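PDB 5M1O: terminase large subunit from Thermus phage G20c, which drives viral DNA into empty capsids as the ATP-powered motor of the packaging machine and cuts the genome with its nuclease domain. Local coordinates for residues I39-G44 and A78-L83; Y49-V54 and D176-S181. All coordinates share one frame; numbering follows the deposited sequence.

Contact 1: residues I39-G44 and A78-L83. With CO (cobalt (II) ion), chain C.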
loop_
_atom_site.group_PDB
_atom_site.type_symbol
_atom_site.label_atom_id
_atom_site.label_comp_id
_atom_site.label_asym_id
_atom_site.label_seq_id
_atom_site.Cartn_x
_atom_site.Cartn_y
_atom_site.Cartn_z
ATOM N N ILE A 39 -3.867 3.981 -6.830
ATOM C CA ILE A 39 -2.609 3.868 -6.105
ATOM C C ILE A 39 -2.876 3.945 -4.608
ATOM O O ILE A 39 -3.417 4.939 -4.138
ATOM C CB ILE A 39 -1.626 4.986 -6.490
ATOM C CG1 ILE A 39 -1.433 5.005 -8.015
ATOM C CG2 ILE A 39 -0.290 4.818 -5.753
ATOM C CD1 ILE A 39 -0.542 6.120 -8.522
ATOM N N GLY A 40 -2.471 2.905 -3.867
ATOM C CA GLY A 40 -2.451 2.968 -2.415
ATOM C C GLY A 40 -1.200 3.689 -1.957
ATOM O O GLY A 40 -0.109 3.299 -2.334
ATOM N N ALA A 41 -1.344 4.733 -1.139
ATOM C CA ALA A 41 -0.218 5.559 -0.736
ATOM C C ALA A 41 -0.085 5.759 0.771
ATOM O O ALA A 41 -0.988 6.299 1.411
ATOM C CB ALA A 41 -0.301 6.914 -1.405
ATOM N N ASP A 42 1.060 5.295 1.288
ATOM C CA ASP A 42 1.537 5.512 2.654
ATOM C C ASP A 42 2.714 6.488 2.566
ATOM O O ASP A 42 3.608 6.263 1.753
ATOM C CB ASP A 42 2.007 4.167 3.243
ATOM C CG ASP A 42 2.290 4.246 4.729
ATOM O OD1 ASP A 42 1.462 4.835 5.458
ATOM O OD2 ASP A 42 3.345 3.736 5.171
ATOM N N PHE A 43 2.726 7.557 3.373
ATOM C CA PHE A 43 3.836 8.501 3.361
ATOM C C PHE A 43 4.761 8.210 4.530
ATOM O O PHE A 43 4.350 7.591 5.501
ATOM C CB PHE A 43 3.289 9.917 3.451
ATOM C CG PHE A 43 2.470 10.312 2.250
ATOM C CD1 PHE A 43 3.091 10.743 1.086
ATOM C CD2 PHE A 43 1.087 10.210 2.273
ATOM C CE1 PHE A 43 2.343 11.087 -0.033
ATOM C CE2 PHE A 43 0.331 10.555 1.166
ATOM C CZ PHE A 43 0.960 11.000 0.011
ATOM N N GLY A 44 6.007 8.661 4.420
ATOM C CA GLY A 44 7.031 8.432 5.448
ATOM C C GLY A 44 7.410 9.717 6.151
ATOM O O GLY A 44 7.814 10.672 5.502
ATOM N N ALA A 78 5.725 14.446 -5.325
ATOM C CA ALA A 78 6.097 14.498 -6.751
ATOM C C ALA A 78 6.184 13.104 -7.370
ATOM O O ALA A 78 5.715 12.910 -8.489
ATOM C CB ALA A 78 7.407 15.236 -6.953
ATOM N N ARG A 79 6.781 12.153 -6.642
ATOM C CA ARG A 79 6.871 10.758 -7.113
ATOM C C ARG A 79 5.493 10.131 -7.249
ATOM O O ARG A 79 5.230 9.400 -8.200
ATOM C CB ARG A 79 7.734 9.890 -6.191
ATOM C CG ARG A 79 9.207 10.249 -6.081
ATOM C CD ARG A 79 10.000 10.100 -7.359
ATOM N NE ARG A 79 11.380 10.561 -7.153
ATOM C CZ ARG A 79 12.310 10.657 -8.105
ATOM N NH1 ARG A 79 12.044 10.321 -9.365
ATOM N NH2 ARG A 79 13.527 11.095 -7.787
ATOM N N LEU A 80 4.608 10.417 -6.298
ATOM C CA LEU A 80 3.233 9.970 -6.381
ATOM C C LEU A 80 2.514 10.542 -7.609
ATOM O O LEU A 80 1.805 9.816 -8.321
ATOM C CB LEU A 80 2.496 10.360 -5.104
ATOM C CG LEU A 80 1.064 9.889 -4.956
ATOM C CD1 LEU A 80 0.934 8.369 -5.065
ATOM C CD2 LEU A 80 0.553 10.392 -3.621
ATOM N N LYS A 81 2.720 11.834 -7.857
ATOM C CA LYS A 81 2.174 12.509 -9.041
ATOM C C LYS A 81 2.605 11.814 -10.337
ATOM O O LYS A 81 1.772 11.478 -11.182
ATOM C CB LYS A 81 2.638 13.977 -9.092
ATOM C CG LYS A 81 1.915 14.808 -10.142
ATOM C CD LYS A 81 2.171 16.304 -9.980
ATOM C CE LYS A 81 3.109 16.852 -11.035
ATOM N NZ LYS A 81 2.401 17.102 -12.318
ATOM N N ALA A 82 3.903 11.596 -10.463
ATOM C CA ALA A 82 4.467 10.906 -11.625
ATOM C C ALA A 82 3.876 9.511 -11.812
ATOM O O ALA A 82 3.525 9.123 -12.914
ATOM C CB ALA A 82 5.977 10.815 -11.493
ATOM N N LEU A 83 3.755 8.765 -10.725
ATOM C CA LEU A 83 3.208 7.415 -10.800
ATOM C C LEU A 83 1.729 7.443 -11.225
ATOM O O LEU A 83 1.296 6.637 -12.041
ATOM C CB LEU A 83 3.393 6.745 -9.440
ATOM C CG LEU A 83 3.359 5.246 -9.309
ATOM C CD1 LEU A 83 4.457 4.617 -10.152
ATOM C CD2 LEU A 83 3.543 4.908 -7.836
HETATM CO CO CO C . 4.054 3.720 7.136
HETATM O O HOH W 1 2.674 5.212 7.661
HETATM O O HOH W 2 5.268 5.109 6.464
HETATM O O HOH W 3 5.106 4.076 9.091
HETATM O O HOH W 4 2.604 2.429 7.887
#

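Contact 2: residues Y49-V54 and D176-S181. With CO (cobalt (II) ion), chain C.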
loop_
_atom_site.group_PDB
_atom_site.type_symbol
_atom_site.label_atom_id
_atom_site.label_comp_id
_atom_site.label_asym_id
_atom_site.label_seq_id
_atom_site.Cartn_x
_atom_site.Cartn_y
_atom_site.Cartn_z
ATOM N N TYR A 49 9.509 4.478 5.713
ATOM C CA TYR A 49 9.370 4.248 4.288
ATOM C C TYR A 49 8.078 4.862 3.787
ATOM O O TYR A 49 7.077 4.875 4.505
ATOM C CB TYR A 49 9.361 2.755 3.959
ATOM C CG TYR A 49 10.703 2.103 4.181
ATOM C CD1 TYR A 49 11.073 1.644 5.446
ATOM C CD2 TYR A 49 11.616 1.960 3.133
ATOM C CE1 TYR A 49 12.313 1.045 5.656
ATOM C CE2 TYR A 49 12.856 1.360 3.337
ATOM C CZ TYR A 49 13.195 0.908 4.594
ATOM O OH TYR A 49 14.414 0.315 4.803
ATOM N N SER A 50 8.123 5.401 2.572
ATOM C CA SER A 50 6.923 5.719 1.821
ATOM C C SER A 50 6.747 4.574 0.849
ATOM O O SER A 50 7.745 4.066 0.328
ATOM C CB SER A 50 7.080 7.040 1.074
ATOM O OG SER A 50 7.232 8.101 1.990
ATOM N N VAL A 51 5.505 4.130 0.654
ATOM C CA VAL A 51 5.188 3.074 -0.327
ATOM C C VAL A 51 3.951 3.411 -1.145
ATOM O O VAL A 51 2.901 3.711 -0.588
ATOM C CB VAL A 51 4.933 1.705 0.348
ATOM C CG1 VAL A 51 4.705 0.611 -0.706
ATOM C CG2 VAL A 51 6.103 1.338 1.248
ATOM N N PHE A 52 4.089 3.318 -2.463
ATOM C CA PHE A 52 3.013 3.587 -3.407
ATOM C C PHE A 52 2.791 2.335 -4.248
ATOM O O PHE A 52 3.703 1.877 -4.939
ATOM C CB PHE A 52 3.367 4.761 -4.329
ATOM C CG PHE A 52 3.867 5.991 -3.609
ATOM C CD1 PHE A 52 3.329 6.386 -2.379
ATOM C CD2 PHE A 52 4.852 6.790 -4.197
ATOM C CE1 PHE A 52 3.791 7.516 -1.719
ATOM C CE2 PHE A 52 5.304 7.934 -3.540
ATOM C CZ PHE A 52 4.761 8.297 -2.314
ATOM N N SER A 53 1.582 1.788 -4.187
ATOM C CA SER A 53 1.240 0.523 -4.816
ATOM C C SER A 53 0.208 0.781 -5.890
ATOM O O SER A 53 -0.926 1.161 -5.582
ATOM C CB SER A 53 0.638 -0.430 -3.782
ATOM O OG SER A 53 1.589 -0.854 -2.828
ATOM N N VAL A 54 0.577 0.551 -7.142
ATOM C CA VAL A 54 -0.333 0.769 -8.261
ATOM C C VAL A 54 -1.130 -0.498 -8.550
ATOM O O VAL A 54 -0.537 -1.525 -8.837
ATOM C CB VAL A 54 0.430 1.176 -9.545
ATOM C CG1 VAL A 54 -0.555 1.449 -10.674
ATOM C CG2 VAL A 54 1.345 2.373 -9.284
ATOM N N ASP A 176 5.384 -1.866 8.520
ATOM C CA ASP A 176 4.168 -2.301 7.840
ATOM C C ASP A 176 3.712 -1.380 6.701
ATOM O O ASP A 176 2.576 -1.448 6.278
ATOM C CB ASP A 176 3.051 -2.488 8.866
ATOM C CG ASP A 176 2.543 -1.186 9.437
ATOM O OD1 ASP A 176 3.072 -0.100 9.108
ATOM O OD2 ASP A 176 1.605 -1.237 10.254
ATOM N N ASP A 177 4.628 -0.577 6.174
ATOM C CA ASP A 177 4.300 0.426 5.169
ATOM C C ASP A 177 3.873 -0.245 3.869
ATOM O O ASP A 177 3.015 0.268 3.173
ATOM C CB ASP A 177 5.477 1.364 4.919
ATOM C CG ASP A 177 6.186 1.721 6.180
ATOM O OD1 ASP A 177 5.620 2.451 7.017
ATOM O OD2 ASP A 177 7.276 1.188 6.374
ATOM N N ILE A 178 4.481 -1.382 3.533
ATOM C CA ILE A 178 4.086 -2.109 2.329
ATOM C C ILE A 178 2.694 -2.711 2.527
ATOM O O ILE A 178 1.840 -2.619 1.641
ATOM C CB ILE A 178 5.091 -3.224 1.973
ATOM C CG1 ILE A 178 6.473 -2.620 1.694
ATOM C CG2 ILE A 178 4.615 -4.062 0.791
ATOM C CD1 ILE A 178 7.575 -3.653 1.656
ATOM N N VAL A 179 2.486 -3.349 3.683
ATOM C CA VAL A 179 1.190 -3.954 4.019
ATOM C C VAL A 179 0.070 -2.929 3.881
ATOM O O VAL A 179 -0.953 -3.206 3.232
ATOM C CB VAL A 179 1.141 -4.543 5.450
ATOM C CG1 VAL A 179 -0.230 -5.149 5.722
ATOM C CG2 VAL A 179 2.254 -5.571 5.634
ATOM N N MET A 180 0.280 -1.767 4.487
ATOM C CA MET A 180 -0.725 -0.698 4.490
ATOM C C MET A 180 -0.959 -0.105 3.103
ATOM O O MET A 180 -2.095 0.155 2.743
ATOM C CB MET A 180 -0.389 0.385 5.520
ATOM C CG MET A 180 -0.502 -0.043 6.984
ATOM S SD MET A 180 -1.995 -0.972 7.384
ATOM C CE MET A 180 -3.292 0.138 6.871
ATOM N N SER A 181 0.101 0.077 2.314
ATOM C CA SER A 181 -0.037 0.587 0.945
ATOM C C SER A 181 -0.884 -0.367 0.093
ATOM O O SER A 181 -1.810 0.050 -0.610
ATOM C CB SER A 181 1.335 0.802 0.322
ATOM O OG SER A 181 1.237 1.139 -1.046
HETATM CO CO CO C . 4.054 3.720 7.136
HETATM O O HOH W 5 8.852 2.494 8.002
HETATM O O HOH W 2 5.268 5.109 6.464
HETATM O O HOH W 4 2.604 2.429 7.887
HETATM O O HOH W 1 2.674 5.212 7.661
HETATM O O HOH W 3 5.106 4.076 9.091
#

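Contact 1: residues I39-G44 and A78-L83
Leu80 reaches from helix 73-86 to three residues of strand 37-42 and the turn after it. Its two methyls divide the work. Leu80 CD1 meets Ile39 CG2 at 3.8 Å and Ala41 CB at 4.1 Å. Leu80 CD2 turns to the ring of Phe43 and lies 3.7 Å from Phe43 CZ, approaching obliquely. The leucine CG stands anti to the backbone N (chi1 -176°), which carries the fork out from the helix to the strand. The Ile39 side chain runs past that of Leu80 head to tail, while the Phe43 side chain is set roughly square to it.

Ile39 serves a second helical residue. Ile39 CD1 lies 3.8 Å from Leu83 C, the carbonyl carbon, and 4.1 Å from Leu83 CG. CG1 sits beside the backbone N (chi1 -54°) and carries CD1 to Leu83, while CG2 is left for Leu80. The two branches of the isoleucine thus touch residues one helical turn apart.

This is a helix packed on one face of the RNase H-like sheet. The strand and helix segments run almost antiparallel, at 174°, with axes 10.5 Å apart. No hydrogen bond links them, and the touching residues are all buried. Phe52 on the adjacent strand touches Ile39, Ala41 and Leu83, and Val92 on the other neighbouring strand touches Ala41 and Leu80.

Asp42, next to Ala41 in the same strand, takes no part in this packing. Asp42 OD2 binds the cobalt ion at 2.1 Å in the conformer described. By close similarity, Asp42 is a ligand of both catalytic magnesium ions of the nuclease.

Contact 2: residues Y49-V54 and D176-S181
Ser53 OG donates a hydrogen bond to Ser181 OG, 2.7 Å away, joining strand 49-56 to helix 177-186. Ser181 OG is anti to its backbone N (chi1 173°), which sends it across to the strand. It also bonds to the carbonyl O of Gly40 on the next strand. Both serines are buried, and these bonds supply partners for the Ser181 hydroxyl.

Val51 packs beside this pair. Val51 CG1 lies 3.5 Å from Ser181 CB. The other methyl, Val51 CG2, packs 3.7 Å from Asp177 CB and also touches CG1 of Ile178 at 4.0 Å. Tyr49 is at the metal end of the strand, where its CB lies 3.6 Å from Asp177 OD2. The ring and carboxylate planes are 39° apart.

The helix lies against the sheet of the RNase H-like fold, its segment inclined 32° to that of the strand, and its first turn carries a metal ligand. Asp177 OD1 binds the cobalt ion at 2.0 Å. This residue is assigned to a catalytic magnesium ion by close similarity. Its OD2 accepts a hydrogen bond from a water that in turn accepts one from Tyr49 N, a bridge that links the strand backbone to the carboxylate oxygen not bound to the metal. A metal-bound water lies by Tyr49 O, and another donates to Asp176 OD1, which places Asp176 in the second shell.

Farther out, Glu152 OE1 accepts hydrogen bonds from the backbone N of Ile178 and of Val179 in the first turn. Arg67 makes a cation-pi contact with Tyr49, whose ring also meets His175 edge-to-face.

In the fold
After strands 15-22 and 25-27 the chain enters strand 37-42 and turns back into the adjacent antiparallel strand 49-56. After strand 61-69 comes helix 73-86, where contact 1 closes a loop of 33 residues. Contact 2 closes a far longer one, of 121 residues, when helix 177-186 returns to strand 49-56 near the C terminus. The segments alternate along the chain, so the two loops cross. Adjacent strands of one sheet thus receive an early helix and the last helix. The contacts meet between the strands, where Gly40 N bonds to Ser53 O. Asp42 and Asp177 bring the two together again at the cobalt ion.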